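PDB 2VXG: enhancer of mRNA-decapping protein 4 homolog from Drosophila melanogaster, which probably takes part in mRNA decapping during mRNA degradation and is required for silencing a subset of endogenous miRNA targets. Local coordinates for residues A[36-45]-A[74-85]. Numbering follows the deposited sequence.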
ATOM      1  N   LEU A  36       4.860  -5.551   6.319  1.00 21.37           N
ATOM      2  CA  LEU A  36       3.667  -6.247   5.742  1.00 21.83           C
ATOM      3  C   LEU A  36       3.744  -7.749   6.010  1.00 22.99           C
ATOM      4  O   LEU A  36       2.769  -8.377   6.392  1.00 20.62           O
ATOM      5  CB  LEU A  36       3.542  -6.011   4.246  1.00 21.92           C
ATOM      6  CG  LEU A  36       3.329  -4.592   3.717  1.00 21.50           C
ATOM      7  CD1 LEU A  36       3.358  -4.630   2.205  1.00 22.76           C
ATOM      8  CD2 LEU A  36       2.064  -4.002   4.203  1.00 24.45           C
ATOM      9  N   ARG A  37       4.952  -8.282   5.854  1.00 24.11           N
ATOM     10  CA  ARG A  37       5.282  -9.656   6.227  1.00 25.27           C
ATOM     11  C   ARG A  37       4.967 -10.021   7.691  1.00 24.91           C
ATOM     12  O   ARG A  37       4.565 -11.137   7.944  1.00 27.08           O
ATOM     13  CB  ARG A  37       6.740  -9.913   5.811  1.00 25.21           C
ATOM     14  CG  ARG A  37       7.433 -11.147   6.301  1.00 27.08           C
ATOM     15  CD  ARG A  37       8.967 -10.970   6.114  1.00 28.21           C
ATOM     16  NE  ARG A  37       9.241 -10.354   4.819  1.00 32.56           N
ATOM     17  CZ  ARG A  37      10.226  -9.493   4.538  1.00 31.19           C
ATOM     18  NH1 ARG A  37      11.122  -9.111   5.439  1.00 31.62           N
ATOM     19  NH2 ARG A  37      10.317  -9.013   3.301  1.00 33.64           N
ATOM     20  N   HIS A  38       5.063  -9.092   8.644  1.00 25.11           N
ATOM     21  CA  HIS A  38       4.736  -9.376  10.050  1.00 25.39           C
ATOM     22  C   HIS A  38       3.412  -8.855  10.544  1.00 26.33           C
ATOM     23  O   HIS A  38       3.161  -8.927  11.733  1.00 26.27           O
ATOM     24  CB  HIS A  38       5.788  -8.780  10.991  1.00 25.31           C
ATOM     25  CG  HIS A  38       7.090  -9.479  10.920  1.00 26.59           C
ATOM     26  ND1 HIS A  38       8.042  -9.173   9.974  1.00 26.65           N
ATOM     27  CD2 HIS A  38       7.573 -10.525  11.623  1.00 25.00           C
ATOM     28  CE1 HIS A  38       9.069  -9.986  10.120  1.00 25.13           C
ATOM     29  NE2 HIS A  38       8.809 -10.814  11.109  1.00 26.70           N
ATOM     30  N   THR A  39       2.585  -8.253   9.707  1.00 26.76           N
ATOM     31  CA  THR A  39       1.346  -7.703  10.265  1.00 27.38           C
ATOM     32  C   THR A  39       0.204  -8.621   9.884  1.00 27.76           C
ATOM     33  O   THR A  39       0.252  -9.302   8.874  1.00 27.04           O
ATOM     34  CB  THR A  39       1.053  -6.163   9.934  1.00 28.21           C
ATOM     35  OG1 THR A  39      -0.166  -5.989   9.193  1.00 28.24           O
ATOM     36  CG2 THR A  39       2.190  -5.487   9.259  1.00 25.86           C
ATOM     37  N   ASP A  40      -0.793  -8.669  10.751  1.00 28.81           N
ATOM     38  CA  ASP A  40      -1.965  -9.491  10.519  1.00 29.78           C
ATOM     39  C   ASP A  40      -2.870  -8.678   9.611  1.00 30.02           C
ATOM     40  O   ASP A  40      -3.417  -7.659  10.030  1.00 30.07           O
ATOM     41  CB  ASP A  40      -2.638  -9.812  11.842  1.00 29.82           C
ATOM     42  CG  ASP A  40      -3.760 -10.830  11.706  1.00 30.27           C
ATOM     43  OD1 ASP A  40      -4.329 -11.009  10.606  1.00 32.42           O
ATOM     44  OD2 ASP A  40      -4.068 -11.461  12.733  1.00 35.17           O
ATOM     45  N   SER A  41      -3.020  -9.125   8.372  1.00 31.20           N
ATOM     46  CA  SER A  41      -3.878  -8.452   7.393  1.00 33.03           C
ATOM     47  C   SER A  41      -5.339  -8.303   7.846  1.00 33.85           C
ATOM     48  O   SER A  41      -6.040  -7.393   7.400  1.00 33.62           O
ATOM     49  CB  SER A  41      -3.841  -9.212   6.071  1.00 33.11           C
ATOM     50  OG  SER A  41      -2.493  -9.553   5.763  1.00 36.39           O
ATOM     51  N   ASN A  42      -5.795  -9.194   8.716  1.00 35.27           N
ATOM     52  CA  ASN A  42      -7.158  -9.100   9.228  1.00 36.31           C
ATOM     53  C   ASN A  42      -7.269  -8.102  10.387  1.00 36.70           C
ATOM     54  O   ASN A  42      -8.361  -7.623  10.670  1.00 37.71           O
ATOM     55  CB  ASN A  42      -7.722 -10.481   9.570  1.00 37.01           C
ATOM     56  CG  ASN A  42      -7.632 -11.446   8.381  1.00 38.76           C
ATOM     57  OD1 ASN A  42      -8.574 -11.585   7.593  1.00 39.16           O
ATOM     58  ND2 ASN A  42      -6.455 -12.060   8.210  1.00 41.78           N
ATOM     59  N   GLN A  43      -6.146  -7.762  11.022  1.00 37.29           N
ATOM     60  CA  GLN A  43      -6.076  -6.550  11.855  1.00 37.28           C
ATOM     61  C   GLN A  43      -5.971  -5.312  10.947  1.00 37.07           C
ATOM     62  O   GLN A  43      -6.747  -4.343  11.081  1.00 37.99           O
ATOM     63  CB  GLN A  43      -4.893  -6.599  12.850  1.00 37.56           C
ATOM     64  CG  GLN A  43      -5.017  -7.713  13.922  1.00 39.23           C
ATOM     65  CD  GLN A  43      -4.020  -7.586  15.097  1.00 39.65           C
ATOM     66  OE1 GLN A  43      -3.745  -6.490  15.599  1.00 43.77           O
ATOM     67  NE2 GLN A  43      -3.497  -8.725  15.543  1.00 41.90           N
ATOM     68  N   ALA A  44      -5.024  -5.344  10.014  1.00 36.28           N
ATOM     69  CA  ALA A  44      -4.761  -4.192   9.164  1.00 35.74           C
ATOM     70  C   ALA A  44      -6.041  -3.750   8.475  1.00 35.22           C
ATOM     71  O   ALA A  44      -6.390  -2.576   8.512  1.00 34.00           O
ATOM     72  CB  ALA A  44      -3.658  -4.502   8.134  1.00 35.43           C
ATOM     73  N   PHE A  45      -6.762  -4.698   7.880  1.00 35.50           N
ATOM     74  CA  PHE A  45      -7.855  -4.339   6.985  1.00 36.10           C
ATOM     75  C   PHE A  45      -9.260  -4.608   7.500  1.00 36.78           C
ATOM     76  O   PHE A  45     -10.204  -4.746   6.713  1.00 38.42           O
ATOM     77  CB  PHE A  45      -7.600  -4.951   5.608  1.00 36.23           C
ATOM     78  CG  PHE A  45      -6.348  -4.448   4.990  1.00 34.83           C
ATOM     79  CD1 PHE A  45      -6.235  -3.109   4.630  1.00 35.83           C
ATOM     80  CD2 PHE A  45      -5.256  -5.263   4.842  1.00 34.30           C
ATOM     81  CE1 PHE A  45      -5.076  -2.611   4.110  1.00 35.18           C
ATOM     82  CE2 PHE A  45      -4.093  -4.779   4.295  1.00 35.02           C
ATOM     83  CZ  PHE A  45      -3.997  -3.438   3.920  1.00 35.64           C
ATOM     84  N   LEU A  74       2.382 -10.276  -2.310  1.00 30.45           N
ATOM     85  CA  LEU A  74       2.233  -9.612  -1.025  1.00 29.49           C
ATOM     86  C   LEU A  74       1.871  -8.126  -1.254  1.00 27.74           C
ATOM     87  O   LEU A  74       0.833  -7.651  -0.784  1.00 25.10           O
ATOM     88  CB  LEU A  74       3.475  -9.810  -0.152  1.00 29.93           C
ATOM     89  CG  LEU A  74       3.491  -8.939   1.106  1.00 30.33           C
ATOM     90  CD1 LEU A  74       2.260  -9.204   1.951  1.00 30.43           C
ATOM     91  CD2 LEU A  74       4.805  -9.086   1.883  1.00 30.52           C
ATOM     92  N   LYS A  75       2.697  -7.413  -2.026  1.00 26.72           N
ATOM     93  CA  LYS A  75       2.480  -5.997  -2.239  1.00 26.08           C
ATOM     94  C   LYS A  75       1.202  -5.733  -3.071  1.00 25.23           C
ATOM     95  O   LYS A  75       0.504  -4.739  -2.813  1.00 25.62           O
ATOM     96  CB  LYS A  75       3.732  -5.314  -2.845  1.00 25.34           C
ATOM     97  CG  LYS A  75       4.883  -5.165  -1.802  1.00 26.94           C
ATOM     98  CD  LYS A  75       6.132  -4.399  -2.315  1.00 25.39           C
ATOM     99  CE  LYS A  75       6.797  -5.162  -3.491  1.00 27.26           C
ATOM    100  NZ  LYS A  75       8.069  -4.535  -3.988  1.00 26.26           N
ATOM    101  N   GLN A  76       0.905  -6.607  -4.029  1.00 23.59           N
ATOM    102  CA  GLN A  76      -0.313  -6.446  -4.840  1.00 24.55           C
ATOM    103  C   GLN A  76      -1.527  -6.573  -3.977  1.00 23.79           C
ATOM    104  O   GLN A  76      -2.447  -5.793  -4.065  1.00 22.47           O
ATOM    105  CB  GLN A  76      -0.436  -7.486  -5.948  1.00 23.33           C
ATOM    106  CG  GLN A  76      -1.685  -7.283  -6.889  1.00 25.29           C
ATOM    107  CD  GLN A  76      -1.834  -5.849  -7.427  1.00 26.03           C
ATOM    108  OE1 GLN A  76      -0.845  -5.180  -7.686  1.00 25.45           O
ATOM    109  NE2 GLN A  76      -3.090  -5.378  -7.598  1.00 22.46           N
ATOM    110  N   ARG A  77      -1.519  -7.604  -3.141  1.00 25.32           N
ATOM    111  CA  ARG A  77      -2.638  -7.868  -2.268  1.00 24.60           C
ATOM    112  C   ARG A  77      -2.853  -6.708  -1.299  1.00 24.10           C
ATOM    113  O   ARG A  77      -3.998  -6.300  -1.071  1.00 22.12           O
ATOM    114  CB  ARG A  77      -2.429  -9.214  -1.558  1.00 26.03           C
ATOM    115  CG  ARG A  77      -3.639  -9.744  -0.861  1.00 28.46           C
ATOM    116  CD  ARG A  77      -3.669  -9.395   0.611  1.00 35.66           C
ATOM    117  NE  ARG A  77      -2.565 -10.037   1.334  1.00 37.48           N
ATOM    118  CZ  ARG A  77      -2.631 -10.510   2.566  1.00 38.85           C
ATOM    119  NH1 ARG A  77      -3.773 -10.458   3.258  1.00 40.98           N
ATOM    120  NH2 ARG A  77      -1.537 -11.060   3.103  1.00 38.60           N
ATOM    121  N   TYR A  78      -1.768  -6.141  -0.745  1.00 23.35           N
ATOM    122  CA  TYR A  78      -1.890  -4.875   0.009  1.00 23.44           C
ATOM    123  C   TYR A  78      -2.354  -3.692  -0.800  1.00 22.42           C
ATOM    124  O   TYR A  78      -3.090  -2.869  -0.277  1.00 22.99           O
ATOM    125  CB  TYR A  78      -0.613  -4.505   0.783  1.00 24.36           C
ATOM    126  CG  TYR A  78      -0.635  -5.173   2.154  1.00 24.76           C
ATOM    127  CD1 TYR A  78      -0.943  -4.451   3.314  1.00 27.84           C
ATOM    128  CD2 TYR A  78      -0.412  -6.536   2.267  1.00 23.22           C
ATOM    129  CE1 TYR A  78      -0.985  -5.088   4.568  1.00 27.43           C
ATOM    130  CE2 TYR A  78      -0.460  -7.181   3.494  1.00 24.74           C
ATOM    131  CZ  TYR A  78      -0.750  -6.456   4.640  1.00 26.93           C
ATOM    132  OH  TYR A  78      -0.800  -7.107   5.872  1.00 30.36           O
ATOM    133  N   LEU A  79      -1.920  -3.582  -2.059  1.00 22.29           N
ATOM    134  CA  LEU A  79      -2.434  -2.511  -2.922  1.00 21.13           C
ATOM    135  C   LEU A  79      -3.929  -2.687  -3.088  1.00 19.64           C
ATOM    136  O   LEU A  79      -4.668  -1.721  -2.991  1.00 18.36           O
ATOM    137  CB  LEU A  79      -1.823  -2.546  -4.317  1.00 20.96           C
ATOM    138  CG  LEU A  79      -0.422  -2.020  -4.477  1.00 21.29           C
ATOM    139  CD1 LEU A  79      -0.129  -2.048  -5.986  1.00 19.81           C
ATOM    140  CD2 LEU A  79      -0.291  -0.644  -3.821  1.00 18.74           C
ATOM    141  N   ASN A  80      -4.333  -3.919  -3.375  1.00 19.50           N
ATOM    142  CA  ASN A  80      -5.760  -4.292  -3.442  1.00 20.41           C
ATOM    143  C   ASN A  80      -6.540  -3.887  -2.192  1.00 19.83           C
ATOM    144  O   ASN A  80      -7.534  -3.181  -2.287  1.00 20.15           O
ATOM    145  CB  ASN A  80      -5.929  -5.797  -3.656  1.00 20.32           C
ATOM    146  CG  ASN A  80      -5.555  -6.260  -5.087  1.00 23.66           C
ATOM    147  OD1 ASN A  80      -5.408  -5.452  -5.999  1.00 27.28           O
ATOM    148  ND2 ASN A  80      -5.404  -7.583  -5.267  1.00 24.14           N
ATOM    149  N   GLU A  81      -6.102  -4.381  -1.033  1.00 20.29           N
ATOM    150  CA  GLU A  81      -6.803  -4.119   0.234  1.00 20.07           C
ATOM    151  C   GLU A  81      -6.765  -2.674   0.623  1.00 19.47           C
ATOM    152  O   GLU A  81      -7.775  -2.143   1.045  1.00 19.86           O
ATOM    153  CB  GLU A  81      -6.261  -4.937   1.392  1.00 21.29           C
ATOM    154  CG  GLU A  81      -6.404  -6.413   1.234  1.00 23.14           C
ATOM    155  CD  GLU A  81      -7.771  -6.984   1.447  1.00 25.00           C
ATOM    156  OE1 GLU A  81      -8.755  -6.282   1.814  1.00 27.44           O
ATOM    157  OE2 GLU A  81      -7.851  -8.213   1.245  1.00 26.79           O
ATOM    158  N   ALA A  82      -5.626  -2.009   0.429  1.00 18.81           N
ATOM    159  CA  ALA A  82      -5.550  -0.603   0.781  1.00 18.77           C
ATOM    160  C   ALA A  82      -6.508   0.223  -0.055  1.00 18.45           C
ATOM    161  O   ALA A  82      -7.205   1.101   0.469  1.00 19.68           O
ATOM    162  CB  ALA A  82      -4.109  -0.071   0.700  1.00 17.56           C
ATOM    163  N   LEU A  83      -6.581  -0.036  -1.363  1.00 18.99           N
ATOM    164  CA  LEU A  83      -7.554   0.678  -2.201  1.00 19.05           C
ATOM    165  C   LEU A  83      -8.986   0.438  -1.716  1.00 18.25           C
ATOM    166  O   LEU A  83      -9.794   1.370  -1.619  1.00 18.20           O
ATOM    167  CB  LEU A  83      -7.423   0.242  -3.683  1.00 19.85           C
ATOM    168  CG  LEU A  83      -8.372   0.780  -4.761  1.00 20.55           C
ATOM    169  CD1 LEU A  83      -8.030   2.237  -5.075  1.00 22.84           C
ATOM    170  CD2 LEU A  83      -8.266  -0.033  -6.062  1.00 20.71           C
ATOM    171  N   LEU A  84      -9.322  -0.817  -1.452  1.00 17.78           N
ATOM    172  CA  LEU A  84     -10.684  -1.168  -0.978  1.00 18.79           C
ATOM    173  C   LEU A  84     -11.018  -0.524   0.357  1.00 18.76           C
ATOM    174  O   LEU A  84     -12.176  -0.350   0.652  1.00 18.83           O
ATOM    175  CB  LEU A  84     -10.863  -2.678  -0.875  1.00 17.81           C
ATOM    176  CG  LEU A  84     -10.810  -3.490  -2.181  1.00 19.57           C
ATOM    177  CD1 LEU A  84     -10.914  -4.949  -1.871  1.00 19.41           C
ATOM    178  CD2 LEU A  84     -11.945  -3.070  -3.160  1.00 20.59           C
ATOM    179  N   ALA A  85      -9.997  -0.187   1.149  1.00 19.66           N
ATOM    180  CA  ALA A  85     -10.184   0.485   2.457  1.00 19.79           C
ATOM    181  C   ALA A  85     -10.261   2.010   2.399  1.00 20.25           C
ATOM    182  O   ALA A  85     -10.586   2.662   3.423  1.00 20.38           O
ATOM    183  CB  ALA A  85      -9.073   0.076   3.419  1.00 19.18           C
TER
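The ring of Y78 reaches from helix 73-85 to L36 of helix 29-38, S41 at the start of helix 41-44 and F45 just after its end. F45 turns its edge to the face of Y78 in an offset edge-to-face pair, centroids 5.0 Å apart and planes at 61°. In a CH-pi contact, E81 CB sits almost exactly above the centre of the F45 ring, 3.4 Å from its centroid. L36 CD2 lies over one face of Y78, though its exact spacing is doubtful. A44 CB backs the opposite face of F45 from E81, while A85 CB approaches its edge, 4.4 Å from F45 CD1. Among aliphatic groups, L36 CB meets L74 CD2 at 4.1 Å. One side-chain hydrogen bond joins the segments: S41 OG, set beside its own backbone N (chi1 -45°), donates to Y78 OH at 3.0 Å, with the R77 guanidinium close by. An alanine in place of Y78 would probably leave S41 OG without this acceptor and open a gap between L36 and F45. D40 N-caps helix 41-44 through a bond from N42 N to D40 OD1. Helix 73-85 thus packs against the end of helix 29-38, the short helix 41-44 and the residue after it, with L57 of helix 54-66 also touching F45, within the all-helical C-terminal domain of Ge-1.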